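Local structure of acylphosphatase (Coxiella burnetii, 3TRG) at residues V16-K21 with A77-V82; N10-H15 with W84-V89. The protein catalyses the hydrolysis of acyl phosphates to a carboxylate and inorganic phosphate. All coordinates share one frame; numbering follows the deposited sequence.

Contact 1 of 2, residues V16-K21 with A77-V82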
loop_
_atom_site.group_PDB
_atom_site.type_symbol
_atom_site.label_atom_id
_atom_site.label_comp_id
_atom_site.label_asym_id
_atom_site.label_seq_id
_atom_site.Cartn_x
_atom_site.Cartn_y
_atom_site.Cartn_z
ATOM N N VAL A 16 0.045 -5.844 -2.704
ATOM C CA VAL A 16 -0.124 -5.096 -3.947
ATOM C C VAL A 16 1.176 -5.008 -4.724
ATOM O O VAL A 16 2.250 -4.868 -4.136
ATOM C CB VAL A 16 -0.569 -3.650 -3.670
ATOM C CG1 VAL A 16 -1.111 -2.994 -4.946
ATOM C CG2 VAL A 16 -1.607 -3.606 -2.547
ATOM N N THR A 17 1.070 -5.094 -6.048
ATOM C CA THR A 17 2.144 -4.649 -6.930
ATOM C C THR A 17 1.623 -3.539 -7.835
ATOM O O THR A 17 0.484 -3.586 -8.310
ATOM C CB THR A 17 2.754 -5.783 -7.772
ATOM O OG1 THR A 17 1.718 -6.467 -8.482
ATOM C CG2 THR A 17 3.499 -6.770 -6.881
ATOM N N VAL A 18 2.461 -2.532 -8.051
ATOM C CA VAL A 18 2.095 -1.370 -8.846
ATOM C C VAL A 18 3.120 -1.211 -9.955
ATOM O O VAL A 18 4.313 -1.090 -9.693
ATOM C CB VAL A 18 2.064 -0.093 -7.988
ATOM C CG1 VAL A 18 1.657 1.116 -8.838
ATOM C CG2 VAL A 18 1.104 -0.264 -6.811
ATOM N N SER A 19 2.650 -1.218 -11.199
ATOM C CA SER A 19 3.544 -1.123 -12.345
ATOM C C SER A 19 3.428 0.223 -13.045
ATOM O O SER A 19 2.424 0.923 -12.909
ATOM C CB SER A 19 3.258 -2.247 -13.343
ATOM O OG SER A 19 1.981 -2.086 -13.941
ATOM N N GLY A 20 4.465 0.568 -13.802
ATOM C CA GLY A 20 4.476 1.795 -14.578
ATOM C C GLY A 20 5.750 2.584 -14.365
ATOM O O GLY A 20 6.803 2.025 -14.054
ATOM N N LYS A 21 5.651 3.894 -14.551
ATOM C CA LYS A 21 6.726 4.804 -14.199
ATOM C C LYS A 21 6.627 5.037 -12.699
ATOM O O LYS A 21 5.850 5.878 -12.240
ATOM C CB LYS A 21 6.577 6.118 -14.970
ATOM C CG LYS A 21 7.269 7.318 -14.335
ATOM C CD LYS A 21 8.774 7.143 -14.266
ATOM C CE LYS A 21 9.433 8.378 -13.668
ATOM N NZ LYS A 21 10.913 8.240 -13.593
ATOM N N ALA A 77 4.427 10.353 -11.058
ATOM C CA ALA A 77 4.240 8.916 -11.237
ATOM C C ALA A 77 3.278 8.671 -12.393
ATOM O O ALA A 77 2.326 9.424 -12.585
ATOM C CB ALA A 77 3.701 8.273 -9.966
ATOM N N ALA A 78 3.533 7.619 -13.162
ATOM C CA ALA A 78 2.629 7.235 -14.238
ATOM C C ALA A 78 2.306 5.753 -14.119
ATOM O O ALA A 78 2.957 4.910 -14.740
ATOM C CB ALA A 78 3.238 7.547 -15.592
ATOM N N VAL A 79 1.297 5.450 -13.306
ATOM C CA VAL A 79 0.940 4.077 -12.975
ATOM C C VAL A 79 0.149 3.415 -14.098
ATOM O O VAL A 79 -0.835 3.974 -14.584
ATOM C CB VAL A 79 0.127 4.017 -11.660
ATOM C CG1 VAL A 79 -0.407 2.616 -11.408
ATOM C CG2 VAL A 79 0.983 4.497 -10.488
ATOM N N SER A 80 0.586 2.228 -14.505
ATOM C CA SER A 80 -0.062 1.497 -15.590
ATOM C C SER A 80 -0.969 0.374 -15.086
ATOM O O SER A 80 -1.890 -0.055 -15.786
ATOM C CB SER A 80 0.987 0.925 -16.545
ATOM O OG SER A 80 1.820 -0.011 -15.874
ATOM N N ASN A 81 -0.703 -0.117 -13.881
ATOM C CA ASN A 81 -1.538 -1.159 -13.304
ATOM C C ASN A 81 -1.381 -1.246 -11.797
ATOM O O ASN A 81 -0.310 -0.970 -11.257
ATOM C CB ASN A 81 -1.224 -2.523 -13.922
ATOM C CG ASN A 81 -2.243 -3.580 -13.541
ATOM O OD1 ASN A 81 -3.451 -3.360 -13.635
ATOM N ND2 ASN A 81 -1.759 -4.734 -13.094
ATOM N N VAL A 82 -2.468 -1.624 -11.130
ATOM C CA VAL A 82 -2.451 -1.914 -9.706
ATOM C C VAL A 82 -3.075 -3.289 -9.529
ATOM O O VAL A 82 -4.226 -3.516 -9.910
ATOM C CB VAL A 82 -3.256 -0.884 -8.902
ATOM C CG1 VAL A 82 -3.258 -1.249 -7.421
ATOM C CG2 VAL A 82 -2.694 0.513 -9.118
HETATM O O HOH W 1 0.938 -4.431 -11.297
#
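Ser-19 faces both Ser-80 and Asn-81 where strands 16-19 and 78-82 run antiparallel, their axes 154° apart. Ser-19 N reaches Asn-81 O at 3.0 Å, while Ser-19 O takes a bond from Ser-80 N at 2.8 Å and a weak one from Asn-81 N. Two residues opposite the single Ser-19 make a classic beta bulge, which shifts the register by one residue before the paired bonds of Lys-21 with Ala-78. In the alpha/beta sandwich of acylphosphatases 78-82 belongs to the edge strand and 16-19 to its neighbour. Gly-20 follows the bulge with a positive phi (131°), a backbone shape that calls for glycine; a CB there would also strike Ala-78 O. In one of the two conformers of Ser-19 its hydroxyl and that of Ser-80 share a hydrogen bond, 2.8 Å between their OG atoms. A water weakly links Thr-17 O to Asn-81 ND2. On the other face, turned to the helices, Val-18 holds CG1 anti to its backbone N (chi1 -179°), 3.6 Å from Val-79 CG1, and the two side chains cross at about a right angle. Phe-27 of helix 27-37 packs on both valines, and Val-16 CG1 touches Val-82 CG1 at 3.7 Å.

Contact 2 of 2, residues N10-H15 with W84-V89. With EDO (1,2-ethanediol), chain C.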
loop_
_atom_site.group_PDB
_atom_site.type_symbol
_atom_site.label_atom_id
_atom_site.label_comp_id
_atom_site.label_asym_id
_atom_site.label_seq_id
_atom_site.Cartn_x
_atom_site.Cartn_y
_atom_site.Cartn_z
ATOM N N ASN A 10 -12.867 -5.870 11.944
ATOM C CA ASN A 10 -12.908 -4.685 11.102
ATOM C C ASN A 10 -11.626 -4.411 10.330
ATOM O O ASN A 10 -11.509 -3.380 9.674
ATOM C CB ASN A 10 -13.266 -3.456 11.948
ATOM C CG ASN A 10 -14.724 -3.435 12.358
ATOM O OD1 ASN A 10 -15.588 -3.900 11.621
ATOM N ND2 ASN A 10 -15.002 -2.895 13.543
ATOM N N GLU A 11 -10.659 -5.318 10.403
ATOM C CA GLU A 11 -9.405 -5.093 9.690
ATOM C C GLU A 11 -8.975 -6.310 8.883
ATOM O O GLU A 11 -9.309 -7.449 9.216
ATOM C CB GLU A 11 -8.299 -4.665 10.661
ATOM C CG GLU A 11 -8.656 -3.408 11.440
ATOM C CD GLU A 11 -7.640 -3.043 12.508
ATOM O OE1 GLU A 11 -6.594 -3.716 12.614
ATOM O OE2 GLU A 11 -7.902 -2.077 13.249
ATOM N N THR A 12 -8.238 -6.058 7.808
ATOM C CA THR A 12 -7.625 -7.139 7.057
ATOM C C THR A 12 -6.326 -6.640 6.439
ATOM O O THR A 12 -5.897 -5.525 6.712
ATOM C CB THR A 12 -8.574 -7.680 5.963
ATOM O OG1 THR A 12 -8.054 -8.907 5.440
ATOM C CG2 THR A 12 -8.738 -6.655 4.841
ATOM N N CYS A 13 -5.698 -7.465 5.613
ATOM C CA CYS A 13 -4.462 -7.075 4.951
ATOM C C CYS A 13 -4.549 -7.381 3.463
ATOM O O CYS A 13 -5.219 -8.339 3.054
ATOM C CB CYS A 13 -3.268 -7.837 5.533
ATOM S SG CYS A 13 -2.861 -7.474 7.247
ATOM N N ILE A 14 -3.864 -6.572 2.660
ATOM C CA ILE A 14 -3.735 -6.842 1.231
ATOM C C ILE A 14 -2.268 -6.773 0.808
ATOM O O ILE A 14 -1.449 -6.133 1.476
ATOM C CB ILE A 14 -4.566 -5.860 0.365
ATOM C CG1 ILE A 14 -4.035 -4.429 0.497
ATOM C CG2 ILE A 14 -6.055 -5.945 0.722
ATOM C CD1 ILE A 14 -4.608 -3.470 -0.547
ATOM N N HIS A 15 -1.952 -7.440 -0.296
ATOM C CA HIS A 15 -0.644 -7.358 -0.927
ATOM C C HIS A 15 -0.848 -6.749 -2.311
ATOM O O HIS A 15 -1.809 -7.087 -3.002
ATOM C CB HIS A 15 -0.031 -8.754 -1.035
ATOM C CG HIS A 15 1.283 -8.788 -1.752
ATOM N ND1 HIS A 15 1.403 -9.203 -3.061
ATOM C CD2 HIS A 15 2.533 -8.468 -1.342
ATOM C CE1 HIS A 15 2.672 -9.136 -3.426
ATOM N NE2 HIS A 15 3.379 -8.694 -2.401
ATOM N N TRP A 84 -3.872 -6.163 -6.745
ATOM C CA TRP A 84 -3.914 -6.444 -5.316
ATOM C C TRP A 84 -4.710 -7.695 -4.983
ATOM O O TRP A 84 -5.584 -8.117 -5.738
ATOM C CB TRP A 84 -4.438 -5.237 -4.523
ATOM C CG TRP A 84 -5.895 -4.881 -4.732
ATOM C CD1 TRP A 84 -6.405 -4.000 -5.642
ATOM C CD2 TRP A 84 -7.011 -5.364 -3.975
ATOM N NE1 TRP A 84 -7.776 -3.923 -5.514
ATOM C CE2 TRP A 84 -8.171 -4.750 -4.497
ATOM C CE3 TRP A 84 -7.145 -6.268 -2.915
ATOM C CZ2 TRP A 84 -9.446 -5.008 -3.992
ATOM C CZ3 TRP A 84 -8.410 -6.523 -2.415
ATOM C CH2 TRP A 84 -9.546 -5.896 -2.955
ATOM N N GLU A 85 -4.377 -8.307 -3.855
ATOM C CA GLU A 85 -5.227 -9.356 -3.324
ATOM C C GLU A 85 -5.217 -9.307 -1.810
ATOM O O GLU A 85 -4.238 -8.884 -1.194
ATOM C CB GLU A 85 -4.789 -10.738 -3.822
ATOM C CG GLU A 85 -3.553 -11.300 -3.146
ATOM C CD GLU A 85 -3.044 -12.559 -3.821
ATOM O OE1 GLU A 85 -3.485 -13.664 -3.446
ATOM O OE2 GLU A 85 -2.206 -12.435 -4.736
ATOM N N GLU A 86 -6.322 -9.720 -1.210
ATOM C CA GLU A 86 -6.376 -9.854 0.230
ATOM C C GLU A 86 -5.512 -11.049 0.629
ATOM O O GLU A 86 -5.442 -12.046 -0.100
ATOM C CB GLU A 86 -7.820 -10.065 0.677
ATOM C CG GLU A 86 -8.001 -10.050 2.170
ATOM C CD GLU A 86 -9.449 -10.229 2.572
ATOM O OE1 GLU A 86 -10.276 -10.584 1.701
ATOM O OE2 GLU A 86 -9.759 -10.020 3.764
ATOM N N ILE A 87 -4.847 -10.943 1.776
ATOM C CA ILE A 87 -3.942 -11.991 2.231
ATOM C C ILE A 87 -4.227 -12.429 3.670
ATOM O O ILE A 87 -4.993 -11.787 4.399
ATOM C CB ILE A 87 -2.456 -11.549 2.121
ATOM C CG1 ILE A 87 -2.199 -10.286 2.952
ATOM C CG2 ILE A 87 -2.057 -11.326 0.653
ATOM C CD1 ILE A 87 -0.721 -9.891 3.016
ATOM N N VAL A 88 -3.598 -13.532 4.069
ATOM C CA VAL A 88 -3.564 -13.936 5.467
ATOM C C VAL A 88 -3.039 -12.765 6.293
ATOM O O VAL A 88 -2.004 -12.177 5.963
ATOM C CB VAL A 88 -2.635 -15.149 5.648
ATOM C CG1 VAL A 88 -2.461 -15.491 7.139
ATOM C CG2 VAL A 88 -3.168 -16.345 4.855
ATOM N N VAL A 89 -3.746 -12.427 7.366
ATOM C CA VAL A 89 -3.396 -11.254 8.157
ATOM C C VAL A 89 -1.996 -11.354 8.771
ATOM O O VAL A 89 -1.593 -12.411 9.264
ATOM C CB VAL A 89 -4.464 -10.964 9.233
ATOM C CG1 VAL A 89 -3.916 -10.046 10.321
ATOM C CG2 VAL A 89 -5.703 -10.354 8.575
HETATM C C1 EDO C . -1.252 -9.409 -5.648
HETATM O O1 EDO C . -0.587 -10.174 -4.634
HETATM C C2 EDO C . -0.276 -8.396 -6.230
HETATM O O2 EDO C . 0.774 -9.069 -6.927
#
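Thr-12 and Glu-86 join side chain to side chain where strand 11-15 meets residues 84-87 of edge strand 78-87, an antiparallel pair in the acylphosphatase alpha/beta sandwich. From the backbone of Glu-86, CB lies 3.9 Å from Cys-13 O. CG, anti to the backbone N (chi1 -173°), comes closer to that carbonyl oxygen, at 3.4 Å, and also approaches Thr-12 OG1. The chain stays extended to CD, and at the tip OE2 accepts the Thr-12 hydroxyl through its anti lone pair, with OG1 and OE2 2.6 Å apart; the two side chains cross at about a right angle. The hydrogen bond to Cys-13 O comes from Ile-87 N, and His-15 and Glu-85 exchange a pair of backbone hydrogen bonds. Ile-14 CG2 meets Trp-84 CE3 obliquely at 3.8 Å, on the face covered by helix 60-69. On the other face Ile-87 packs CG1 against Cys-13 CB and CG2 against His-15 CB, beside Val-55 of strand 52-57. Cys-13 SG, in a disulfide with Cys-57, lies near Val-89. Both nitrogens of the His-15 ring are engaged: NE2 is hydrogen-bonded to Glu-53 OE2, and ND1 donates in the ring plane and almost straight (175°) to O1 of an ethanediol, probably from the crystallisation liquor, 2.7 Å away; that O1 in turn donates to Glu-85 OE2 at 2.8 Å.

In the fold
From the N terminus the chain leaves helix 6-10 and enters strand 11-19, giving first the 10-15 half of contact 2 and then the 16-21 half of contact 1. Helix 27-37, strands 41-46 and 52-57 and helix 60-69 follow before strand 78-87 returns antiparallel to strand 11-19. Its early residues close contact 1 and its later ones contact 2, which nests the first loop inside the second. The contact centres lie about 19 Å apart, and the two meet where Val-16 CG2 packs on Trp-84 CB at 3.8 Å. Together they join edge strand 78-87 to strand 11-19, whose other side pairs with strand 52-57.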